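Putative ATP-dependent endonuclease of the OLD family (Thermus scotoductus, PDB 6P74) degrades linear and supercoiled double-stranded DNA from 5' to 3' with divalent metal ions, nicks circular DNA, and hydrolyses ATP when stimulated by DNA. Local coordinates at residues S154-G157 and R158-P162; L183-T186 and E187-Q191; M280-H283 and P284-R288; L392-P396 and D397-I401; D510-R513 and P514-A518. All coordinates share one frame; numbering follows the deposited sequence.

Contact 1 of 5, residues S154-G157 and R158-P162; sequences SILG and RLLQP
Leu156 meets two leucines one turn further along the same helix, through CD1 to Leu159 and through CG to Leu160. The CD1 methyl lies 3.8 Å from CD2 of Leu159, the two side chains crossing at a slant. Both leucines carry CG anti to the backbone N (chi1 -171° in Leu156, -178° in Leu159), which turns the two chains to the same flank, where CD1 and CD2 meet. Leu160 brings its CD1 to 4.2 Å from CG of Leu156, a looser approach. The carbonyl of Leu156 also sits within this cluster: its O takes the N-H of Leu160 at 3.0 Å and has CB of Leu159 3.2 Å away. Arg158 N bonds to Ser154 O at 2.9 Å.

On another side of the helix, the Arg158 chain bends at chi2 (58°), and Gln161 NE2 lies 3.3 Å above the centre of its guanidinium plane. NH2 of that guanidinium forms a salt bridge to Glu268 and a hydrogen bond to Lys269 O, and NH1 is hydrogen-bonded as well. Ile155 and Leu159 pack on helix 246-266, whereas Leu156 and Leu160 rest on Phe219 of the second subunit and Leu159 also reaches Ile192 of that subunit. These first turns of a dimerization-region helix are thus wedged between helix 246-266 and the second subunit, with Arg158 and Gln161 on a more exposed side: an amphipathic helix at a dimer interface.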
loop_
_atom_site.group_PDB
_atom_site.type_symbol
_atom_site.label_atom_id
_atom_site.label_comp_id
_atom_site.label_asym_id
_atom_site.label_seq_id
_atom_site.Cartn_x
_atom_site.Cartn_y
_atom_site.Cartn_z
ATOM N N SER A 154 2.019 15.846 10.446
ATOM C CA SER A 154 2.690 17.081 10.061
ATOM C C SER A 154 1.693 18.184 9.720
ATOM O O SER A 154 2.075 19.360 9.668
ATOM C CB SER A 154 3.628 16.816 8.882
ATOM O OG SER A 154 3.018 15.965 7.928
ATOM N N ILE A 155 0.420 17.829 9.510
ATOM C CA ILE A 155 -0.612 18.824 9.227
ATOM C C ILE A 155 -0.888 19.686 10.459
ATOM O O ILE A 155 -0.880 20.923 10.394
ATOM C CB ILE A 155 -1.893 18.132 8.727
ATOM C CG1 ILE A 155 -3.037 19.139 8.629
ATOM C CG2 ILE A 155 -2.262 16.963 9.640
ATOM C CD1 ILE A 155 -2.729 20.311 7.729
ATOM N N LEU A 156 -1.156 19.049 11.599
ATOM C CA LEU A 156 -1.327 19.808 12.829
ATOM C C LEU A 156 -0.027 20.498 13.222
ATOM O O LEU A 156 -0.031 21.654 13.664
ATOM C CB LEU A 156 -1.812 18.880 13.939
ATOM C CG LEU A 156 -2.251 19.550 15.236
ATOM C CD1 LEU A 156 -3.371 20.580 14.985
ATOM C CD2 LEU A 156 -2.712 18.467 16.181
ATOM N N GLY A 157 1.104 19.806 13.038
ATOM C CA GLY A 157 2.396 20.418 13.312
ATOM C C GLY A 157 2.593 21.732 12.585
ATOM O O GLY A 157 3.101 22.701 13.157
ATOM N N ARG A 158 2.196 21.792 11.312
ATOM C CA ARG A 158 2.348 23.054 10.602
ATOM C C ARG A 158 1.416 24.113 11.182
ATOM O O ARG A 158 1.771 25.298 11.214
ATOM C CB ARG A 158 2.125 22.842 9.099
ATOM C CG ARG A 158 2.092 24.108 8.254
ATOM C CD ARG A 158 3.383 24.925 8.378
ATOM N NE ARG A 158 3.277 26.243 7.738
ATOM C CZ ARG A 158 2.746 27.332 8.308
ATOM N NH1 ARG A 158 2.251 27.283 9.545
ATOM N NH2 ARG A 158 2.706 28.480 7.640
ATOM N N LEU A 159 0.252 23.703 11.699
ATOM C CA LEU A 159 -0.660 24.671 12.305
ATOM C C LEU A 159 -0.053 25.310 13.553
ATOM O O LEU A 159 -0.183 26.525 13.764
ATOM C CB LEU A 159 -1.995 24.003 12.643
ATOM C CG LEU A 159 -3.084 24.894 13.253
ATOM C CD1 LEU A 159 -3.534 25.985 12.290
ATOM C CD2 LEU A 159 -4.290 24.065 13.702
ATOM N N LEU A 160 0.608 24.508 14.390
ATOM C CA LEU A 160 1.154 24.973 15.662
ATOM C C LEU A 160 2.515 25.648 15.546
ATOM O O LEU A 160 3.037 26.104 16.564
ATOM C CB LEU A 160 1.278 23.803 16.645
ATOM C CG LEU A 160 -0.026 23.104 17.031
ATOM C CD1 LEU A 160 0.271 21.808 17.771
ATOM C CD2 LEU A 160 -0.887 24.030 17.877
ATOM N N GLN A 161 3.108 25.738 14.361
ATOM C CA GLN A 161 4.489 26.201 14.343
ATOM C C GLN A 161 4.592 27.679 14.738
ATOM O O GLN A 161 5.627 28.085 15.282
ATOM C CB GLN A 161 5.140 25.921 12.980
ATOM C CG GLN A 161 4.958 26.983 11.911
ATOM C CD GLN A 161 5.760 26.676 10.641
ATOM O OE1 GLN A 161 6.338 25.583 10.491
ATOM N NE2 GLN A 161 5.798 27.644 9.723
ATOM N N PRO A 162 3.564 28.510 14.520
ATOM C CA PRO A 162 3.599 29.847 15.133
ATOM C C PRO A 162 3.418 29.802 16.641
ATOM O O PRO A 162 3.891 30.706 17.341
ATOM C CB PRO A 162 2.446 30.584 14.438
ATOM C CG PRO A 162 1.506 29.516 14.047
ATOM C CD PRO A 162 2.380 28.351 13.654
#

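Contact 2 of 5, residues L183-T186 and E187-Q191; sequences LLRT and EQVKQ
Thr186 and Val189 meet at a helix N-cap, the start of helix 187-205. The backbone supplies the first shell: Lys190 N donates to Thr186 O over 3.0 Å, with an N-H...O angle of 157°. Val189 N also donates to Thr186 OG1 at 2.9 Å, the capping bond, although the exact place of OG1 is less sure because the model sets it too near the valine. A chi1 of 59° puts OG1 between the backbone N and the carbonyl carbon of Thr186 and, as modelled, points it at the first turn of the helix.

Around this cap, Val189 CG1 approaches Arg185 CA at 4.1 Å, while CG2, whose place is equally doubtful, is directed at Leu184 O. That Leu184 oxygen also accepts Thr186 N, within the link from helix 170-184. Further out, the guanidinium of Arg185 pairs through NH2 with Glu178 and Asp182 of that earlier helix, tying the link back to it. The second subunit meets both helices here, with its Phe173 on Leu184 and its Val163 on Val189. Beside the cap, the aliphatic part of Lys190 runs past the same threonine carbonyl, its CG 3.3 Å from Thr186 O and 4.1 Å from Arg185 CB.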
loop_
_atom_site.group_PDB
_atom_site.type_symbol
_atom_site.label_atom_id
_atom_site.label_comp_id
_atom_site.label_asym_id
_atom_site.label_seq_id
_atom_site.Cartn_x
_atom_site.Cartn_y
_atom_site.Cartn_z
ATOM N N LEU A 183 3.923 9.766 38.488
ATOM C CA LEU A 183 2.733 9.052 38.948
ATOM C C LEU A 183 2.547 7.742 38.197
ATOM O O LEU A 183 1.937 6.802 38.726
ATOM C CB LEU A 183 1.484 9.922 38.789
ATOM C CG LEU A 183 1.091 10.841 39.937
ATOM C CD1 LEU A 183 2.273 11.657 40.408
ATOM C CD2 LEU A 183 -0.025 11.742 39.461
ATOM N N LEU A 184 3.053 7.669 36.962
ATOM C CA LEU A 184 2.948 6.455 36.163
ATOM C C LEU A 184 4.053 5.458 36.477
ATOM O O LEU A 184 3.837 4.244 36.372
ATOM C CB LEU A 184 2.992 6.799 34.677
ATOM C CG LEU A 184 1.894 7.741 34.209
ATOM C CD1 LEU A 184 1.879 7.792 32.685
ATOM C CD2 LEU A 184 0.545 7.304 34.782
ATOM N N ARG A 185 5.231 5.943 36.864
ATOM C CA ARG A 185 6.413 5.093 36.929
ATOM C C ARG A 185 6.146 4.412 38.274
ATOM O O ARG A 185 6.546 4.866 39.345
ATOM C CB ARG A 185 7.665 5.932 36.736
ATOM C CG ARG A 185 7.892 6.187 35.237
ATOM C CD ARG A 185 9.296 6.647 34.925
ATOM N NE ARG A 185 9.444 8.044 35.307
ATOM C CZ ARG A 185 9.563 9.040 34.440
ATOM N NH1 ARG A 185 9.583 8.778 33.135
ATOM N NH2 ARG A 185 9.677 10.288 34.884
ATOM N N THR A 186 5.462 3.272 38.171
ATOM C CA THR A 186 5.424 2.229 39.191
ATOM C C THR A 186 6.736 1.452 39.148
ATOM O O THR A 186 7.481 1.530 38.165
ATOM C CB THR A 186 4.262 1.312 38.785
ATOM O OG1 THR A 186 4.510 0.788 37.476
ATOM C CG2 THR A 186 2.925 2.042 38.797
ATOM N N GLU A 187 7.024 0.689 40.205
ATOM C CA GLU A 187 8.191 -0.187 40.185
ATOM C C GLU A 187 8.155 -1.155 38.999
ATOM O O GLU A 187 9.186 -1.405 38.364
ATOM C CB GLU A 187 8.289 -0.956 41.498
ATOM C CG GLU A 187 9.518 -1.843 41.596
ATOM C CD GLU A 187 9.627 -2.571 42.942
ATOM O OE1 GLU A 187 8.704 -2.401 43.782
ATOM O OE2 GLU A 187 10.634 -3.308 43.152
ATOM N N GLN A 188 6.981 -1.724 38.688
ATOM C CA GLN A 188 6.903 -2.651 37.560
ATOM C C GLN A 188 7.132 -1.925 36.240
ATOM O O GLN A 188 7.772 -2.466 35.330
ATOM C CB GLN A 188 5.554 -3.383 37.531
ATOM C CG GLN A 188 5.553 -4.608 36.575
ATOM C CD GLN A 188 4.157 -5.063 36.123
ATOM O OE1 GLN A 188 3.136 -4.466 36.485
ATOM N NE2 GLN A 188 4.121 -6.128 35.318
ATOM N N VAL A 189 6.621 -0.697 36.120
ATOM C CA VAL A 189 6.839 0.085 34.910
ATOM C C VAL A 189 8.327 0.320 34.687
ATOM O O VAL A 189 8.835 0.185 33.564
ATOM C CB VAL A 189 6.059 1.409 34.978
ATOM C CG1 VAL A 189 6.513 2.346 33.871
ATOM C CG2 VAL A 189 4.560 1.153 34.866
ATOM N N LYS A 190 9.055 0.656 35.758
ATOM C CA LYS A 190 10.476 0.951 35.628
ATOM C C LYS A 190 11.272 -0.292 35.241
ATOM O O LYS A 190 12.226 -0.192 34.461
ATOM C CB LYS A 190 10.996 1.576 36.920
ATOM C CG LYS A 190 10.353 2.936 37.203
ATOM C CD LYS A 190 10.513 3.359 38.658
ATOM C CE LYS A 190 11.749 4.215 38.875
ATOM N NZ LYS A 190 11.822 4.699 40.288
ATOM N N GLN A 191 10.890 -1.474 35.756
ATOM C CA GLN A 191 11.572 -2.703 35.350
ATOM C C GLN A 191 11.251 -3.075 33.903
ATOM O O GLN A 191 12.124 -3.582 33.193
ATOM C CB GLN A 191 11.227 -3.861 36.293
ATOM C CG GLN A 191 12.050 -3.879 37.582
ATOM C CD GLN A 191 11.674 -5.018 38.518
ATOM O OE1 GLN A 191 11.492 -6.155 38.085
ATOM N NE2 GLN A 191 11.555 -4.714 39.809
#

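Contact 3 of 5, residues M280-H283 and P284-R288; sequences MYLH and PQAQR. With SO4 (sulfate ion), chain J.
An imidazole serves as the helix cap here: His283 ND1 accepts the N-H of Gln285 at 2.9 Å, with an N-H...N angle of 162° and the donor close to the ring plane, consistent with ND1 being unprotonated. CG lies anti to the backbone N (chi1 -170°), which brings the ring alongside the first turn, and Pro284 CD covers one face at 3.5 Å from the ring centroid, a CH-pi contact. At the ring edge a sulfate, probably from the crystallisation liquor, places O3 3.1 Å from His283 CE1. Another of its oxygens, O1, accepts from Arg288 NH2 at 2.8 Å near the edge of the guanidinium.

These groups open helix 284-299, with His283 at the N-cap in the C-terminal part of the ATPase domain, and the backbone bond from Gln287 N to His283 O closes the first turn. Gln287 then reaches back across it. Its extended chain takes NE2 to Leu282 O at 2.8 Å in an almost straight bond (172°); Leu282 O lies in the amide plane of Gln287, while NE2 sits above the carbonyl plane, and OE1 is bonded to Ser311 OG. CG of Gln287 passes 3.6 Å from Leu282 CB, and Ala286 CB lies 4.0 Å from Leu282 CB. Leu282 also packs on Ser253 and Val257 of helix 246-266; Phe206 of the second subunit lies against His283 and Gln285.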
loop_
_atom_site.group_PDB
_atom_site.type_symbol
_atom_site.label_atom_id
_atom_site.label_comp_id
_atom_site.label_asym_id
_atom_site.label_seq_id
_atom_site.Cartn_x
_atom_site.Cartn_y
_atom_site.Cartn_z
ATOM N N MET A 280 -14.059 12.273 2.081
ATOM C CA MET A 280 -14.447 11.020 2.707
ATOM C C MET A 280 -14.920 11.240 4.135
ATOM O O MET A 280 -14.301 11.976 4.913
ATOM C CB MET A 280 -13.334 9.982 2.646
ATOM C CG MET A 280 -13.958 8.633 2.252
ATOM S SD MET A 280 -12.933 7.257 1.706
ATOM C CE MET A 280 -14.105 6.283 0.762
ATOM N N TYR A 281 -16.059 10.623 4.439
ATOM C CA TYR A 281 -16.731 10.635 5.731
ATOM C C TYR A 281 -17.239 12.012 6.115
ATOM O O TYR A 281 -17.465 12.273 7.292
ATOM C CB TYR A 281 -15.829 10.063 6.830
ATOM C CG TYR A 281 -15.223 8.738 6.428
ATOM C CD1 TYR A 281 -16.027 7.690 5.996
ATOM C CD2 TYR A 281 -13.838 8.551 6.432
ATOM C CE1 TYR A 281 -15.473 6.476 5.600
ATOM C CE2 TYR A 281 -13.275 7.351 6.039
ATOM C CZ TYR A 281 -14.096 6.318 5.622
ATOM O OH TYR A 281 -13.539 5.124 5.229
ATOM N N LEU A 282 -17.444 12.900 5.147
ATOM C CA LEU A 282 -18.107 14.178 5.389
ATOM C C LEU A 282 -19.517 14.140 4.829
ATOM O O LEU A 282 -19.740 13.614 3.735
ATOM C CB LEU A 282 -17.361 15.350 4.748
ATOM C CG LEU A 282 -16.029 15.648 5.389
ATOM C CD1 LEU A 282 -15.266 16.663 4.541
ATOM C CD2 LEU A 282 -16.249 16.125 6.842
ATOM N N HIS A 283 -20.457 14.710 5.574
ATOM C CA HIS A 283 -21.768 14.966 5.011
ATOM C C HIS A 283 -21.608 15.811 3.750
ATOM O O HIS A 283 -20.693 16.635 3.668
ATOM C CB HIS A 283 -22.644 15.695 6.031
ATOM C CG HIS A 283 -24.084 15.795 5.637
ATOM N ND1 HIS A 283 -24.542 16.719 4.721
ATOM C CD2 HIS A 283 -25.171 15.091 6.037
ATOM C CE1 HIS A 283 -25.848 16.571 4.560
ATOM N NE2 HIS A 283 -26.256 15.595 5.353
ATOM N N PRO A 284 -22.479 15.624 2.748
ATOM C CA PRO A 284 -22.427 16.495 1.559
ATOM C C PRO A 284 -22.378 17.990 1.877
ATOM O O PRO A 284 -21.683 18.745 1.185
ATOM C CB PRO A 284 -23.713 16.119 0.803
ATOM C CG PRO A 284 -23.972 14.698 1.195
ATOM C CD PRO A 284 -23.475 14.540 2.612
ATOM N N GLN A 285 -23.138 18.441 2.878
ATOM C CA GLN A 285 -23.103 19.843 3.285
ATOM C C GLN A 285 -21.726 20.224 3.815
ATOM O O GLN A 285 -21.246 21.337 3.582
ATOM C CB GLN A 285 -24.169 20.103 4.352
ATOM C CG GLN A 285 -24.678 21.530 4.399
ATOM C CD GLN A 285 -25.449 21.923 3.142
ATOM O OE1 GLN A 285 -25.540 21.150 2.188
ATOM N NE2 GLN A 285 -26.008 23.130 3.144
ATOM N N ALA A 286 -21.079 19.308 4.536
ATOM C CA ALA A 286 -19.724 19.558 5.006
ATOM C C ALA A 286 -18.731 19.508 3.865
ATOM O O ALA A 286 -17.711 20.206 3.904
ATOM C CB ALA A 286 -19.328 18.547 6.087
ATOM N N GLN A 287 -18.997 18.675 2.860
ATOM C CA GLN A 287 -18.144 18.656 1.685
ATOM C C GLN A 287 -18.221 19.980 0.961
ATOM O O GLN A 287 -17.209 20.493 0.469
ATOM C CB GLN A 287 -18.548 17.514 0.761
ATOM C CG GLN A 287 -18.399 16.117 1.362
ATOM C CD GLN A 287 -18.952 15.072 0.405
ATOM O OE1 GLN A 287 -18.822 15.207 -0.812
ATOM N NE2 GLN A 287 -19.599 14.049 0.945
ATOM N N ARG A 288 -19.410 20.570 0.927
ATOM C CA ARG A 288 -19.546 21.879 0.315
ATOM C C ARG A 288 -18.784 22.922 1.106
ATOM O O ARG A 288 -18.112 23.782 0.530
ATOM C CB ARG A 288 -21.022 22.250 0.187
ATOM C CG ARG A 288 -21.635 21.730 -1.095
ATOM C CD ARG A 288 -23.130 22.107 -1.276
ATOM N NE ARG A 288 -24.009 20.980 -0.959
ATOM C CZ ARG A 288 -24.393 20.043 -1.828
ATOM N NH1 ARG A 288 -24.008 20.089 -3.110
ATOM N NH2 ARG A 288 -25.180 19.061 -1.411
HETATM S S SO4 J . -27.915 17.829 1.127
HETATM O O1 SO4 J . -26.732 18.651 0.888
HETATM O O2 SO4 J . -29.115 18.568 0.740
HETATM O O3 SO4 J . -27.997 17.497 2.544
HETATM O O4 SO4 J . -27.810 16.595 0.354
#

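Contact 4 of 5, residues L392-P396 and D397-I401; sequences LEVDP and DAECI
Pro396 O is gripped from the far end of a turn: Ile401 N donates to it at 2.9 Å with an N-H...O angle of 160°, and Glu399 N adds a weak bond to the same oxygen. The geometry is a Schellman-type pattern, a six-residue pi-turn in the Toprim domain between helix 379-391 and strand 401-405. It encloses a type I beta turn from Asp397 to Cys400, whose closing bond runs from Cys400 N to Asp397 O, and Cys400 has the positive phi of the pattern. Glu399 N has its stronger partner in Asp395 O, at 3.1 Å. The reversal is thus held by successive carbonyls, those of Asp395, Pro396 and Asp397.

Upstream, Glu393 leaves helix 379-391 with positive phi in a Schellman motif, after which the chain extends through Val394. The Val394 side chain meets Glu399 at about a right angle, CG1 touching the aliphatic CG of the glutamate at 3.9 Å. Glu399 bends at chi2 (-66°), and its CG also lies 3.4 Å from Asp395 O. Apolar cover comes from the earlier helix, where Phe389 touches Val394, Pro396 and Ile401, and from Thr523 of helix 513-523, which meets Val394 and Ile401.

On the outer side, CG of Asp395 is anti to its backbone N (chi1 177°), and OD1 accepts a 3.2 Å hydrogen bond from Asp397 N, above the carboxylate plane, making an Asx turn. Two like charges stand close here, which may raise the pKa of one: the carboxylate planes are nearly perpendicular, with Asp395 OD1 3.7 Å from Asp397 OD2.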
loop_
_atom_site.group_PDB
_atom_site.type_symbol
_atom_site.label_atom_id
_atom_site.label_comp_id
_atom_site.label_asym_id
_atom_site.label_seq_id
_atom_site.Cartn_x
_atom_site.Cartn_y
_atom_site.Cartn_z
ATOM N N LEU A 392 -37.041 2.404 -23.257
ATOM C CA LEU A 392 -36.109 1.663 -24.084
ATOM C C LEU A 392 -35.467 0.528 -23.309
ATOM O O LEU A 392 -34.671 -0.223 -23.879
ATOM C CB LEU A 392 -35.043 2.615 -24.653
ATOM C CG LEU A 392 -35.629 3.624 -25.651
ATOM C CD1 LEU A 392 -34.677 4.757 -25.939
ATOM C CD2 LEU A 392 -36.025 2.919 -26.954
ATOM N N GLU A 393 -35.815 0.392 -22.031
ATOM C CA GLU A 393 -35.314 -0.677 -21.174
ATOM C C GLU A 393 -33.809 -0.554 -20.985
ATOM O O GLU A 393 -33.075 -1.541 -21.027
ATOM C CB GLU A 393 -35.702 -2.057 -21.712
ATOM C CG GLU A 393 -37.096 -2.511 -21.281
ATOM C CD GLU A 393 -37.628 -3.683 -22.107
ATOM O OE1 GLU A 393 -37.219 -3.810 -23.286
ATOM O OE2 GLU A 393 -38.455 -4.474 -21.583
ATOM N N VAL A 394 -33.358 0.678 -20.781
ATOM C CA VAL A 394 -31.994 0.990 -20.372
ATOM C C VAL A 394 -32.040 1.685 -19.016
ATOM O O VAL A 394 -32.867 2.581 -18.790
ATOM C CB VAL A 394 -31.262 1.882 -21.402
ATOM C CG1 VAL A 394 -29.879 2.255 -20.889
ATOM C CG2 VAL A 394 -31.181 1.192 -22.779
ATOM N N ASP A 395 -31.145 1.271 -18.110
ATOM C CA ASP A 395 -30.990 1.956 -16.836
ATOM C C ASP A 395 -29.737 2.818 -16.878
ATOM O O ASP A 395 -28.616 2.276 -16.825
ATOM C CB ASP A 395 -30.914 0.958 -15.685
ATOM C CG ASP A 395 -30.674 1.633 -14.336
ATOM O OD1 ASP A 395 -30.721 2.891 -14.249
ATOM O OD2 ASP A 395 -30.426 0.898 -13.359
ATOM N N PRO A 396 -29.862 4.143 -16.957
ATOM C CA PRO A 396 -28.659 4.968 -17.155
ATOM C C PRO A 396 -27.686 4.893 -16.005
ATOM O O PRO A 396 -26.475 5.019 -16.226
ATOM C CB PRO A 396 -29.219 6.389 -17.345
ATOM C CG PRO A 396 -30.653 6.332 -16.898
ATOM C CD PRO A 396 -31.111 4.911 -17.043
ATOM N N ASP A 397 -28.165 4.682 -14.779
ATOM C CA ASP A 397 -27.227 4.542 -13.669
ATOM C C ASP A 397 -26.389 3.278 -13.823
ATOM O O ASP A 397 -25.171 3.305 -13.604
ATOM C CB ASP A 397 -27.973 4.546 -12.334
ATOM C CG ASP A 397 -28.876 5.762 -12.169
ATOM O OD1 ASP A 397 -28.401 6.901 -12.383
ATOM O OD2 ASP A 397 -30.072 5.569 -11.849
ATOM N N ALA A 398 -27.012 2.163 -14.216
ATOM C CA ALA A 398 -26.242 0.933 -14.386
ATOM C C ALA A 398 -25.253 1.036 -15.550
ATOM O O ALA A 398 -24.202 0.381 -15.528
ATOM C CB ALA A 398 -27.185 -0.258 -14.582
ATOM N N GLU A 399 -25.561 1.847 -16.563
ATOM C CA GLU A 399 -24.696 1.990 -17.728
ATOM C C GLU A 399 -23.685 3.115 -17.579
ATOM O O GLU A 399 -22.911 3.355 -18.516
ATOM C CB GLU A 399 -25.540 2.229 -18.986
ATOM C CG GLU A 399 -26.557 1.130 -19.288
ATOM C CD GLU A 399 -25.886 -0.179 -19.635
ATOM O OE1 GLU A 399 -26.429 -1.255 -19.285
ATOM O OE2 GLU A 399 -24.798 -0.117 -20.249
ATOM N N CYS A 400 -23.683 3.801 -16.426
ATOM C CA CYS A 400 -22.867 5.001 -16.171
ATOM C C CYS A 400 -23.054 6.057 -17.260
ATOM O O CYS A 400 -22.093 6.673 -17.729
ATOM C CB CYS A 400 -21.389 4.660 -16.000
ATOM S SG CYS A 400 -21.068 3.435 -14.707
ATOM N N ILE A 401 -24.310 6.288 -17.648
ATOM C CA ILE A 401 -24.657 7.391 -18.533
ATOM C C ILE A 401 -25.220 8.510 -17.678
ATOM O O ILE A 401 -26.217 8.316 -16.976
ATOM C CB ILE A 401 -25.666 6.965 -19.610
ATOM C CG1 ILE A 401 -25.079 5.847 -20.476
ATOM C CG2 ILE A 401 -26.071 8.196 -20.458
ATOM C CD1 ILE A 401 -26.091 5.189 -21.382
#

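Contact 5 of 5, residues D510-R513 and P514-A518; sequences DALR and PFVEA
Leu512 O receives two N-H groups at the start of helix 513-523. Phe515 N, at 2.9 Å, comes from above the carbonyl plane with an N-H...O angle of 131°, whereas Val516 N is longer at 3.3 Å but straighter. The i to i+4 bonding begins with this bond from Val516 N and continues with Glu517 N to Arg513 O, 2.8 Å with an angle of 166°.

The apolar contacts follow the same turn. Leu512 CD1 stands 4.2 Å from Phe515 CB, and its CG lies 4.3 Å from Val516 CG1. Pro514 CD packs on the preceding carbonyls, 3.4 Å from Ala511 O. Phe515 sends its ring away from this turn, CG anti to the backbone N (chi1 -160°), toward Ala384, Ala385 and Leu388 of helix 379-391 and Val429 and Val475 of the sheet.

The ionic contact is a salt bridge at the surface between Arg513 NH1 and Asp510 OD1, modelled at 2.5 Å, too short to be trusted in detail.

Helix 513-523 thus packs on the parallel Toprim sheet, and the Phe515 side chain lies about 5 Å from that of Asp381, inferred to bind a divalent metal in the nuclease site.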
loop_
_atom_site.group_PDB
_atom_site.type_symbol
_atom_site.label_atom_id
_atom_site.label_comp_id
_atom_site.label_asym_id
_atom_site.label_seq_id
_atom_site.Cartn_x
_atom_site.Cartn_y
_atom_site.Cartn_z
ATOM N N ASP A 510 -42.135 11.602 -36.014
ATOM C CA ASP A 510 -41.064 12.333 -36.744
ATOM C C ASP A 510 -40.580 13.507 -35.886
ATOM O O ASP A 510 -39.356 13.746 -35.850
ATOM C CB ASP A 510 -41.547 12.797 -38.122
ATOM C CG ASP A 510 -40.425 12.946 -39.135
ATOM O OD1 ASP A 510 -39.458 12.162 -39.057
ATOM O OD2 ASP A 510 -40.527 13.843 -39.994
ATOM N N ALA A 511 -41.510 14.204 -35.226
ATOM C CA ALA A 511 -41.164 15.360 -34.364
ATOM C C ALA A 511 -40.354 14.877 -33.156
ATOM O O ALA A 511 -39.393 15.571 -32.772
ATOM C CB ALA A 511 -42.422 16.077 -33.937
ATOM N N LEU A 512 -40.737 13.730 -32.587
ATOM C CA LEU A 512 -40.045 13.169 -31.431
ATOM C C LEU A 512 -38.800 12.361 -31.798
ATOM O O LEU A 512 -37.950 12.114 -30.928
ATOM C CB LEU A 512 -41.021 12.282 -30.664
ATOM C CG LEU A 512 -40.870 12.053 -29.174
ATOM C CD1 LEU A 512 -40.496 13.315 -28.440
ATOM C CD2 LEU A 512 -42.222 11.577 -28.700
ATOM N N ARG A 513 -38.680 11.955 -33.059
ATOM C CA ARG A 513 -37.610 11.055 -33.476
ATOM C C ARG A 513 -36.213 11.519 -33.090
ATOM O O ARG A 513 -35.433 10.682 -32.611
ATOM C CB ARG A 513 -37.704 10.850 -34.994
ATOM C CG ARG A 513 -36.521 10.106 -35.601
ATOM C CD ARG A 513 -36.610 10.077 -37.128
ATOM N NE ARG A 513 -37.721 9.248 -37.582
ATOM C CZ ARG A 513 -38.288 9.388 -38.772
ATOM N NH1 ARG A 513 -37.852 10.344 -39.588
ATOM N NH2 ARG A 513 -39.288 8.600 -39.139
ATOM N N PRO A 514 -35.824 12.789 -33.255
ATOM C CA PRO A 514 -34.451 13.163 -32.882
ATOM C C PRO A 514 -34.191 12.987 -31.399
ATOM O O PRO A 514 -33.049 12.711 -31.011
ATOM C CB PRO A 514 -34.347 14.634 -33.339
ATOM C CG PRO A 514 -35.479 14.755 -34.416
ATOM C CD PRO A 514 -36.567 13.954 -33.762
ATOM N N PHE A 515 -35.237 13.071 -30.563
ATOM C CA PHE A 515 -35.055 12.882 -29.130
ATOM C C PHE A 515 -34.781 11.425 -28.811
ATOM O O PHE A 515 -33.848 11.117 -28.070
ATOM C CB PHE A 515 -36.278 13.379 -28.355
ATOM C CG PHE A 515 -35.995 13.671 -26.909
ATOM C CD1 PHE A 515 -35.251 14.778 -26.545
ATOM C CD2 PHE A 515 -36.473 12.856 -25.921
ATOM C CE1 PHE A 515 -34.975 15.053 -25.209
ATOM C CE2 PHE A 515 -36.204 13.133 -24.586
ATOM C CZ PHE A 515 -35.436 14.227 -24.231
ATOM N N VAL A 516 -35.579 10.502 -29.358
ATOM C CA VAL A 516 -35.312 9.119 -28.989
ATOM C C VAL A 516 -34.058 8.610 -29.716
ATOM O O VAL A 516 -33.295 7.818 -29.154
ATOM C CB VAL A 516 -36.569 8.212 -29.174
ATOM C CG1 VAL A 516 -37.810 9.002 -29.493
ATOM C CG2 VAL A 516 -36.359 7.064 -30.127
ATOM N N GLU A 517 -33.775 9.098 -30.928
ATOM C CA GLU A 517 -32.532 8.689 -31.566
ATOM C C GLU A 517 -31.313 9.202 -30.800
ATOM O O GLU A 517 -30.307 8.483 -30.696
ATOM C CB GLU A 517 -32.512 9.129 -33.031
ATOM C CG GLU A 517 -32.616 7.933 -33.970
ATOM C CD GLU A 517 -31.682 6.795 -33.549
ATOM O OE1 GLU A 517 -32.185 5.651 -33.395
ATOM O OE2 GLU A 517 -30.451 7.034 -33.395
ATOM N N ALA A 518 -31.380 10.411 -30.232
ATOM C CA ALA A 518 -30.296 10.859 -29.358
ATOM C C ALA A 518 -30.040 9.852 -28.242
ATOM O O ALA A 518 -28.880 9.513 -27.941
ATOM C CB ALA A 518 -30.614 12.230 -28.767
#

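How the contacts relate
The five contacts follow one another along the chain without overlap, in two groups. Contacts 1, 2 and 3 belong to the ATPase part: contacts 1 and 2 lie in the dimerization region, their centres about 33 Å apart, on helix 154-166 and at the junction of helices 170-184 and 187-205, while contact 3 opens helix 284-299. All three touch the second subunit. Contacts 4 and 5 lie in the Toprim domain, where no other chain touches them; their centres are about 18 Å apart and helix 513-523 links them. Contacts 2 and 5, with centres about 82 Å apart, fall on opposite sides of the chain's centre, consistent with a nuclease domain facing away from the dimerization region.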